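Local coordinates for VgrG protein (PDB 4DTH) that probably cross-links host actin through its actin cross-linking toxin domain, which binds ATP and magnesium ions, at residues Y48-L60 / T106-F118. Numbering follows the deposited sequence.
With SO4 (sulfate ion), chain H.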
ATOM      1  N   TYR A  48      -8.453 -15.522   5.323  1.00 22.28           N
ATOM      2  CA  TYR A  48      -7.077 -15.337   5.754  1.00 21.64           C
ATOM      3  C   TYR A  48      -6.413 -16.660   6.060  1.00 24.48           C
ATOM      4  O   TYR A  48      -7.087 -17.688   6.250  1.00 23.08           O
ATOM      5  CB  TYR A  48      -6.947 -14.331   6.929  1.00 23.36           C
ATOM      6  CG  TYR A  48      -7.590 -14.771   8.226  1.00 26.17           C
ATOM      7  CD1 TYR A  48      -8.947 -14.561   8.461  1.00 28.53           C
ATOM      8  CD2 TYR A  48      -6.830 -15.329   9.250  1.00 28.07           C
ATOM      9  CE1 TYR A  48      -9.538 -14.925   9.670  1.00 29.71           C
ATOM     10  CE2 TYR A  48      -7.411 -15.702  10.462  1.00 29.57           C
ATOM     11  CZ  TYR A  48      -8.764 -15.487  10.671  1.00 36.85           C
ATOM     12  OH  TYR A  48      -9.349 -15.847  11.858  1.00 40.00           O
ATOM     13  N   VAL A  49      -5.083 -16.641   6.055  1.00 19.94           N
ATOM     14  CA  VAL A  49      -4.274 -17.805   6.379  1.00 19.65           C
ATOM     15  C   VAL A  49      -3.496 -17.469   7.627  1.00 24.14           C
ATOM     16  O   VAL A  49      -2.910 -16.384   7.722  1.00 22.52           O
ATOM     17  CB  VAL A  49      -3.372 -18.262   5.200  1.00 23.03           C
ATOM     18  CG1 VAL A  49      -2.294 -19.255   5.648  1.00 22.75           C
ATOM     19  CG2 VAL A  49      -4.219 -18.866   4.087  1.00 22.57           C
ATOM     20  N   LYS A  50      -3.520 -18.387   8.600  1.00 21.31           N
ATOM     21  CA  LYS A  50      -2.783 -18.209   9.838  1.00 21.64           C
ATOM     22  C   LYS A  50      -1.878 -19.414  10.084  1.00 27.19           C
ATOM     23  O   LYS A  50      -2.061 -20.467   9.463  1.00 25.93           O
ATOM     24  CB  LYS A  50      -3.753 -17.966  11.024  1.00 24.03           C
ATOM     25  CG  LYS A  50      -4.664 -19.149  11.366  1.00 26.90           C
ATOM     26  CD  LYS A  50      -5.673 -18.805  12.450  1.00 35.55           C
ATOM     27  CE  LYS A  50      -6.519 -20.008  12.805  1.00 47.46           C
ATOM     28  NZ  LYS A  50      -7.623 -19.667  13.745  1.00 55.63           N
ATOM     29  N   SER A  51      -0.922 -19.281  11.010  1.00 25.43           N
ATOM     30  CA  SER A  51      -0.096 -20.426  11.382  1.00 26.64           C
ATOM     31  C   SER A  51      -0.978 -21.284  12.301  1.00 32.49           C
ATOM     32  O   SER A  51      -1.974 -20.776  12.836  1.00 30.81           O
ATOM     33  CB  SER A  51       1.150 -19.968  12.134  1.00 30.51           C
ATOM     34  OG  SER A  51       0.788 -19.386  13.375  1.00 38.00           O
ATOM     35  N   ALA A  52      -0.619 -22.562  12.498  1.00 33.06           N
ATOM     36  CA  ALA A  52      -1.355 -23.452  13.408  1.00 35.44           C
ATOM     37  C   ALA A  52      -1.370 -22.884  14.843  1.00 43.17           C
ATOM     38  O   ALA A  52      -2.331 -23.101  15.578  1.00 43.77           O
ATOM     39  CB  ALA A  52      -0.725 -24.827  13.408  1.00 36.74           C
ATOM     40  N   GLN A  53      -0.334 -22.103  15.197  1.00 41.73           N
ATOM     41  CA  GLN A  53      -0.177 -21.420  16.490  1.00 42.73           C
ATOM     42  C   GLN A  53      -1.182 -20.260  16.668  1.00 45.46           C
ATOM     43  O   GLN A  53      -1.354 -19.769  17.787  1.00 45.59           O
ATOM     44  CB  GLN A  53       1.270 -20.917  16.668  1.00 44.76           C
ATOM     45  CG  GLN A  53       2.319 -22.027  16.845  1.00 71.73           C
ATOM     46  CD  GLN A  53       2.642 -22.791  15.575  1.00 99.88           C
ATOM     47  OE1 GLN A  53       2.901 -22.214  14.508  1.00 95.99           O
ATOM     48  NE2 GLN A  53       2.629 -24.112  15.662  1.00 94.73           N
ATOM     49  N   GLY A  54      -1.818 -19.840  15.570  1.00 39.41           N
ATOM     50  CA  GLY A  54      -2.831 -18.789  15.566  1.00 38.00           C
ATOM     51  C   GLY A  54      -2.409 -17.430  15.041  1.00 38.81           C
ATOM     52  O   GLY A  54      -3.241 -16.521  15.003  1.00 39.05           O
ATOM     53  N   ASP A  55      -1.129 -17.266  14.636  1.00 32.94           N
ATOM     54  CA  ASP A  55      -0.615 -15.985  14.115  1.00 31.15           C
ATOM     55  C   ASP A  55      -1.119 -15.745  12.694  1.00 30.56           C
ATOM     56  O   ASP A  55      -0.828 -16.550  11.807  1.00 28.96           O
ATOM     57  CB  ASP A  55       0.924 -15.965  14.092  1.00 33.37           C
ATOM     58  CG  ASP A  55       1.608 -16.423  15.367  1.00 47.34           C
ATOM     59  OD1 ASP A  55       1.352 -15.812  16.430  1.00 47.76           O
ATOM     60  OD2 ASP A  55       2.430 -17.365  15.292  1.00 54.85           O
ATOM     61  N   ALA A  56      -1.846 -14.638  12.473  1.00 26.65           N
ATOM     62  CA  ALA A  56      -2.359 -14.263  11.149  1.00 25.38           C
ATOM     63  C   ALA A  56      -1.183 -13.912  10.216  1.00 25.91           C
ATOM     64  O   ALA A  56      -0.336 -13.085  10.570  1.00 24.42           O
ATOM     65  CB  ALA A  56      -3.322 -13.094  11.277  1.00 26.64           C
ATOM     66  N   LEU A  57      -1.100 -14.593   9.056  1.00 20.81           N
ATOM     67  CA  LEU A  57       0.003 -14.407   8.102  1.00 19.51           C
ATOM     68  C   LEU A  57      -0.354 -13.528   6.914  1.00 21.54           C
ATOM     69  O   LEU A  57       0.414 -12.626   6.568  1.00 21.06           O
ATOM     70  CB  LEU A  57       0.557 -15.768   7.648  1.00 19.51           C
ATOM     71  CG  LEU A  57       1.038 -16.704   8.780  1.00 23.87           C
ATOM     72  CD1 LEU A  57       1.312 -18.093   8.248  1.00 23.60           C
ATOM     73  CD2 LEU A  57       2.278 -16.133   9.514  1.00 25.38           C
ATOM     74  N   PHE A  58      -1.505 -13.782   6.287  1.00 18.74           N
ATOM     75  CA  PHE A  58      -1.959 -12.974   5.157  1.00 17.85           C
ATOM     76  C   PHE A  58      -3.448 -13.067   4.920  1.00 22.40           C
ATOM     77  O   PHE A  58      -4.093 -14.043   5.316  1.00 22.68           O
ATOM     78  CB  PHE A  58      -1.166 -13.269   3.868  1.00 18.83           C
ATOM     79  CG  PHE A  58      -1.348 -14.660   3.308  1.00 19.27           C
ATOM     80  CD1 PHE A  58      -2.389 -14.942   2.431  1.00 20.42           C
ATOM     81  CD2 PHE A  58      -0.444 -15.670   3.614  1.00 20.44           C
ATOM     82  CE1 PHE A  58      -2.557 -16.229   1.912  1.00 20.40           C
ATOM     83  CE2 PHE A  58      -0.600 -16.951   3.082  1.00 21.68           C
ATOM     84  CZ  PHE A  58      -1.646 -17.220   2.218  1.00 19.48           C
ATOM     85  N   MET A  59      -3.987 -12.066   4.236  1.00 19.14           N
ATOM     86  CA  MET A  59      -5.401 -12.023   3.896  1.00 19.84           C
ATOM     87  C   MET A  59      -5.612 -12.480   2.461  1.00 21.29           C
ATOM     88  O   MET A  59      -4.764 -12.255   1.600  1.00 19.62           O
ATOM     89  CB  MET A  59      -5.931 -10.580   4.023  1.00 22.97           C
ATOM     90  CG  MET A  59      -5.903 -10.026   5.426  1.00 28.48           C
ATOM     91  SD  MET A  59      -6.390  -8.299   5.345  1.00 34.82           S
ATOM     92  CE  MET A  59      -6.301  -7.836   7.032  1.00 33.05           C
ATOM     93  N   LEU A  60      -6.780 -13.061   2.196  1.00 19.11           N
ATOM     94  CA  LEU A  60      -7.202 -13.425   0.843  1.00 19.71           C
ATOM     95  C   LEU A  60      -8.152 -12.320   0.419  1.00 22.66           C
ATOM     96  O   LEU A  60      -9.164 -12.079   1.091  1.00 22.10           O
ATOM     97  CB  LEU A  60      -7.920 -14.785   0.842  1.00 20.13           C
ATOM     98  CG  LEU A  60      -7.008 -16.011   0.750  1.00 26.15           C
ATOM     99  CD1 LEU A  60      -6.402 -16.355   2.086  1.00 27.21           C
ATOM    100  CD2 LEU A  60      -7.780 -17.189   0.240  1.00 30.24           C
ATOM    101  N   THR A 106       7.890 -17.439   7.059  1.00 22.95           N
ATOM    102  CA  THR A 106       6.599 -18.123   7.228  1.00 22.55           C
ATOM    103  C   THR A 106       5.549 -17.548   6.268  1.00 23.85           C
ATOM    104  O   THR A 106       4.792 -18.322   5.681  1.00 22.76           O
ATOM    105  CB  THR A 106       6.143 -18.129   8.690  1.00 30.93           C
ATOM    106  OG1 THR A 106       7.216 -18.610   9.504  1.00 35.82           O
ATOM    107  CG2 THR A 106       4.916 -19.005   8.914  1.00 27.41           C
ATOM    108  N   ARG A 107       5.541 -16.212   6.060  1.00 20.78           N
ATOM    109  CA  ARG A 107       4.599 -15.583   5.122  1.00 20.02           C
ATOM    110  C   ARG A 107       4.834 -16.074   3.692  1.00 22.50           C
ATOM    111  O   ARG A 107       3.874 -16.443   3.023  1.00 21.74           O
ATOM    112  CB  ARG A 107       4.686 -14.051   5.187  1.00 19.83           C
ATOM    113  CG  ARG A 107       3.945 -13.465   6.378  1.00 19.53           C
ATOM    114  CD  ARG A 107       4.638 -12.202   6.904  1.00 22.04           C
ATOM    115  NE  ARG A 107       3.841 -11.595   7.972  1.00 24.88           N
ATOM    116  CZ  ARG A 107       3.748 -12.058   9.215  1.00 28.73           C
ATOM    117  NH1 ARG A 107       4.460 -13.115   9.594  1.00 19.39           N
ATOM    118  NH2 ARG A 107       2.949 -11.465  10.090  1.00 22.98           N
ATOM    119  N   LYS A 108       6.105 -16.120   3.247  1.00 19.78           N
ATOM    120  CA  LYS A 108       6.469 -16.587   1.903  1.00 19.76           C
ATOM    121  C   LYS A 108       6.052 -18.039   1.711  1.00 22.89           C
ATOM    122  O   LYS A 108       5.430 -18.374   0.703  1.00 21.10           O
ATOM    123  CB  LYS A 108       7.978 -16.440   1.681  1.00 22.06           C
ATOM    124  CG  LYS A 108       8.443 -14.977   1.527  1.00 23.35           C
ATOM    125  CD  LYS A 108       9.954 -14.839   1.791  1.00 28.58           C
ATOM    126  CE  LYS A 108      10.796 -15.612   0.790  1.00 28.00           C
ATOM    127  NZ  LYS A 108      12.252 -15.446   1.048  1.00 27.66           N
ATOM    128  N   GLN A 109       6.386 -18.898   2.696  1.00 20.16           N
ATOM    129  CA  GLN A 109       6.059 -20.324   2.648  1.00 20.15           C
ATOM    130  C   GLN A 109       4.549 -20.574   2.639  1.00 22.63           C
ATOM    131  O   GLN A 109       4.070 -21.424   1.867  1.00 21.21           O
ATOM    132  CB  GLN A 109       6.768 -21.076   3.787  1.00 21.59           C
ATOM    133  CG  GLN A 109       8.271 -21.196   3.522  1.00 37.42           C
ATOM    134  CD  GLN A 109       9.046 -21.684   4.717  1.00 72.87           C
ATOM    135  OE1 GLN A 109       9.322 -20.937   5.660  1.00 71.59           O
ATOM    136  NE2 GLN A 109       9.477 -22.932   4.670  1.00 72.26           N
ATOM    137  N   ALA A 110       3.793 -19.815   3.472  1.00 19.38           N
ATOM    138  CA  ALA A 110       2.330 -19.947   3.543  1.00 18.99           C
ATOM    139  C   ALA A 110       1.675 -19.528   2.225  1.00 21.75           C
ATOM    140  O   ALA A 110       0.716 -20.163   1.791  1.00 20.75           O
ATOM    141  CB  ALA A 110       1.781 -19.119   4.691  1.00 19.62           C
ATOM    142  N   MET A 111       2.211 -18.480   1.571  1.00 17.87           N
ATOM    143  CA  MET A 111       1.683 -18.038   0.276  1.00 16.50           C
ATOM    144  C   MET A 111       1.949 -19.071  -0.805  1.00 20.72           C
ATOM    145  O   MET A 111       1.048 -19.359  -1.599  1.00 20.14           O
ATOM    146  CB  MET A 111       2.269 -16.686  -0.112  1.00 17.86           C
ATOM    147  CG  MET A 111       1.663 -15.550   0.677  1.00 19.81           C
ATOM    148  SD  MET A 111       2.180 -13.959   0.030  1.00 22.38           S
ATOM    149  CE  MET A 111       1.321 -12.862   1.180  1.00 19.01           C
ATOM    150  N   LEU A 112       3.162 -19.653  -0.817  1.00 19.00           N
ATOM    151  CA  LEU A 112       3.514 -20.693  -1.793  1.00 19.34           C
ATOM    152  C   LEU A 112       2.674 -21.940  -1.569  1.00 21.69           C
ATOM    153  O   LEU A 112       2.199 -22.528  -2.544  1.00 20.27           O
ATOM    154  CB  LEU A 112       5.010 -21.021  -1.783  1.00 19.80           C
ATOM    155  CG  LEU A 112       5.927 -19.921  -2.326  1.00 24.58           C
ATOM    156  CD1 LEU A 112       7.357 -20.148  -1.871  1.00 25.52           C
ATOM    157  CD2 LEU A 112       5.832 -19.804  -3.856  1.00 26.57           C
ATOM    158  N   TRP A 113       2.420 -22.293  -0.296  1.00 19.27           N
ATOM    159  CA  TRP A 113       1.564 -23.436   0.039  1.00 20.03           C
ATOM    160  C   TRP A 113       0.150 -23.172  -0.499  1.00 20.93           C
ATOM    161  O   TRP A 113      -0.445 -24.063  -1.110  1.00 19.79           O
ATOM    162  CB  TRP A 113       1.504 -23.709   1.562  1.00 19.41           C
ATOM    163  CG  TRP A 113       0.342 -24.609   1.909  1.00 20.76           C
ATOM    164  CD1 TRP A 113       0.246 -25.945   1.649  1.00 23.43           C
ATOM    165  CD2 TRP A 113      -0.955 -24.195   2.366  1.00 20.08           C
ATOM    166  NE1 TRP A 113      -1.019 -26.396   1.951  1.00 23.05           N
ATOM    167  CE2 TRP A 113      -1.779 -25.343   2.383  1.00 23.94           C
ATOM    168  CE3 TRP A 113      -1.502 -22.962   2.763  1.00 20.98           C
ATOM    169  CZ2 TRP A 113      -3.111 -25.300   2.802  1.00 23.26           C
ATOM    170  CZ3 TRP A 113      -2.822 -22.922   3.182  1.00 22.14           C
ATOM    171  CH2 TRP A 113      -3.603 -24.087   3.223  1.00 22.65           C
ATOM    172  N   LEU A 114      -0.404 -21.973  -0.226  1.00 17.63           N
ATOM    173  CA  LEU A 114      -1.760 -21.653  -0.683  1.00 17.27           C
ATOM    174  C   LEU A 114      -1.887 -21.718  -2.205  1.00 20.71           C
ATOM    175  O   LEU A 114      -2.890 -22.233  -2.699  1.00 18.67           O
ATOM    176  CB  LEU A 114      -2.285 -20.319  -0.117  1.00 17.31           C
ATOM    177  CG  LEU A 114      -3.747 -20.006  -0.482  1.00 20.77           C
ATOM    178  CD1 LEU A 114      -4.711 -21.015   0.131  1.00 20.50           C
ATOM    179  CD2 LEU A 114      -4.124 -18.601  -0.081  1.00 22.60           C
ATOM    180  N   ALA A 115      -0.848 -21.270  -2.941  1.00 18.64           N
ATOM    181  CA  ALA A 115      -0.850 -21.355  -4.406  1.00 18.72           C
ATOM    182  C   ALA A 115      -0.949 -22.821  -4.852  1.00 21.15           C
ATOM    183  O   ALA A 115      -1.720 -23.121  -5.762  1.00 19.99           O
ATOM    184  CB  ALA A 115       0.400 -20.708  -4.974  1.00 19.35           C
ATOM    185  N   THR A 116      -0.222 -23.741  -4.182  1.00 18.47           N
ATOM    186  CA  THR A 116      -0.332 -25.164  -4.525  1.00 18.59           C
ATOM    187  C   THR A 116      -1.720 -25.705  -4.176  1.00 22.19           C
ATOM    188  O   THR A 116      -2.268 -26.504  -4.933  1.00 20.90           O
ATOM    189  CB  THR A 116       0.800 -26.010  -3.917  1.00 27.02           C
ATOM    190  OG1 THR A 116       0.577 -26.212  -2.515  1.00 35.88           O
ATOM    191  CG2 THR A 116       2.171 -25.430  -4.188  1.00 18.06           C
ATOM    192  N   HIS A 117      -2.291 -25.250  -3.047  1.00 19.64           N
ATOM    193  CA  HIS A 117      -3.637 -25.643  -2.615  1.00 19.56           C
ATOM    194  C   HIS A 117      -4.687 -25.164  -3.646  1.00 21.31           C
ATOM    195  O   HIS A 117      -5.604 -25.922  -3.992  1.00 20.45           O
ATOM    196  CB  HIS A 117      -3.914 -25.090  -1.202  1.00 20.66           C
ATOM    197  CG  HIS A 117      -5.290 -25.386  -0.706  1.00 24.57           C
ATOM    198  ND1 HIS A 117      -5.603 -26.602  -0.125  1.00 27.32           N
ATOM    199  CD2 HIS A 117      -6.396 -24.607  -0.718  1.00 26.59           C
ATOM    200  CE1 HIS A 117      -6.890 -26.530   0.181  1.00 26.82           C
ATOM    201  NE2 HIS A 117      -7.407 -25.348  -0.153  1.00 26.86           N
ATOM    202  N   PHE A 118      -4.528 -23.923  -4.157  1.00 17.63           N
ATOM    203  CA  PHE A 118      -5.406 -23.355  -5.191  1.00 16.99           C
ATOM    204  C   PHE A 118      -5.297 -24.160  -6.492  1.00 19.68           C
ATOM    205  O   PHE A 118      -6.310 -24.357  -7.166  1.00 17.78           O
ATOM    206  CB  PHE A 118      -5.052 -21.884  -5.454  1.00 18.80           C
ATOM    207  CG  PHE A 118      -5.724 -20.834  -4.591  1.00 19.46           C
ATOM    208  CD1 PHE A 118      -7.101 -20.861  -4.376  1.00 22.68           C
ATOM    209  CD2 PHE A 118      -5.006 -19.744  -4.112  1.00 21.27           C
ATOM    210  CE1 PHE A 118      -7.733 -19.847  -3.644  1.00 23.23           C
ATOM    211  CE2 PHE A 118      -5.641 -18.734  -3.377  1.00 23.61           C
ATOM    212  CZ  PHE A 118      -6.996 -18.804  -3.134  1.00 21.60           C
TER
HETATM  213  S   SO4 H 407      -3.227 -29.307   1.373  1.00 43.38           S
HETATM  214  O1  SO4 H 407      -3.366 -30.672   0.875  1.00 43.81           O
HETATM  215  O2  SO4 H 407      -3.295 -28.349   0.247  1.00 43.92           O
HETATM  216  O3  SO4 H 407      -4.323 -29.026   2.297  1.00 43.88           O
HETATM  217  O4  SO4 H 407      -1.921 -29.168   2.055  1.00 40.18           O
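The ring of F58 lies between V49 of its own hairpin and M111 of the helix. M111 CG sits over one face, 3.8 Å from the centroid of the F58 ring, as a CH-pi contact. M111 SD stands further off above the same face, a Met-aromatic contact. V49 CB covers the opposite face near its rim. The ring edge meets the helix: F58 CE2 is 3.6 Å from A110 CB, and F58 CE1 is 3.5 Å from L114 CD2. F58 CB points to the helix, and chi1 of 66° stands the ring beside V49.

L57 and F58 lie together opposite V49, a classic beta bulge. V49 O accepts from both L57 N and F58 N. With this bulge, the end of L57 also comes to the helix: L57 CD1 touches A110 CB at 3.7 Å and T106 CG2 at 3.8 Å. R107 bends at chi2 (147°). R107 CG lies 3.6 Å from L57 O, and NH1 lies beside L57 CD2. R107 NE and NH1 hydrogen-bond the backbone carbonyls of Y94 and A103. L60 and L114 meet tip to tip, and L60 CD2 reaches F118 CZ at 3.8 Å.

W113 NE1 and H117 ND1 hydrogen-bond a sulfate, likely a crystallisation additive.

This is mainly apolar packing of helix on hairpin near the nucleotide site; the R107 side chain is about 7 Å from bound ATP. Segment 106-118 of helix 101-124 crosses strand 56-60 at -42°. Strands 85-97 and 140-144 flank the hairpin, and M111 also touches strand 24-30.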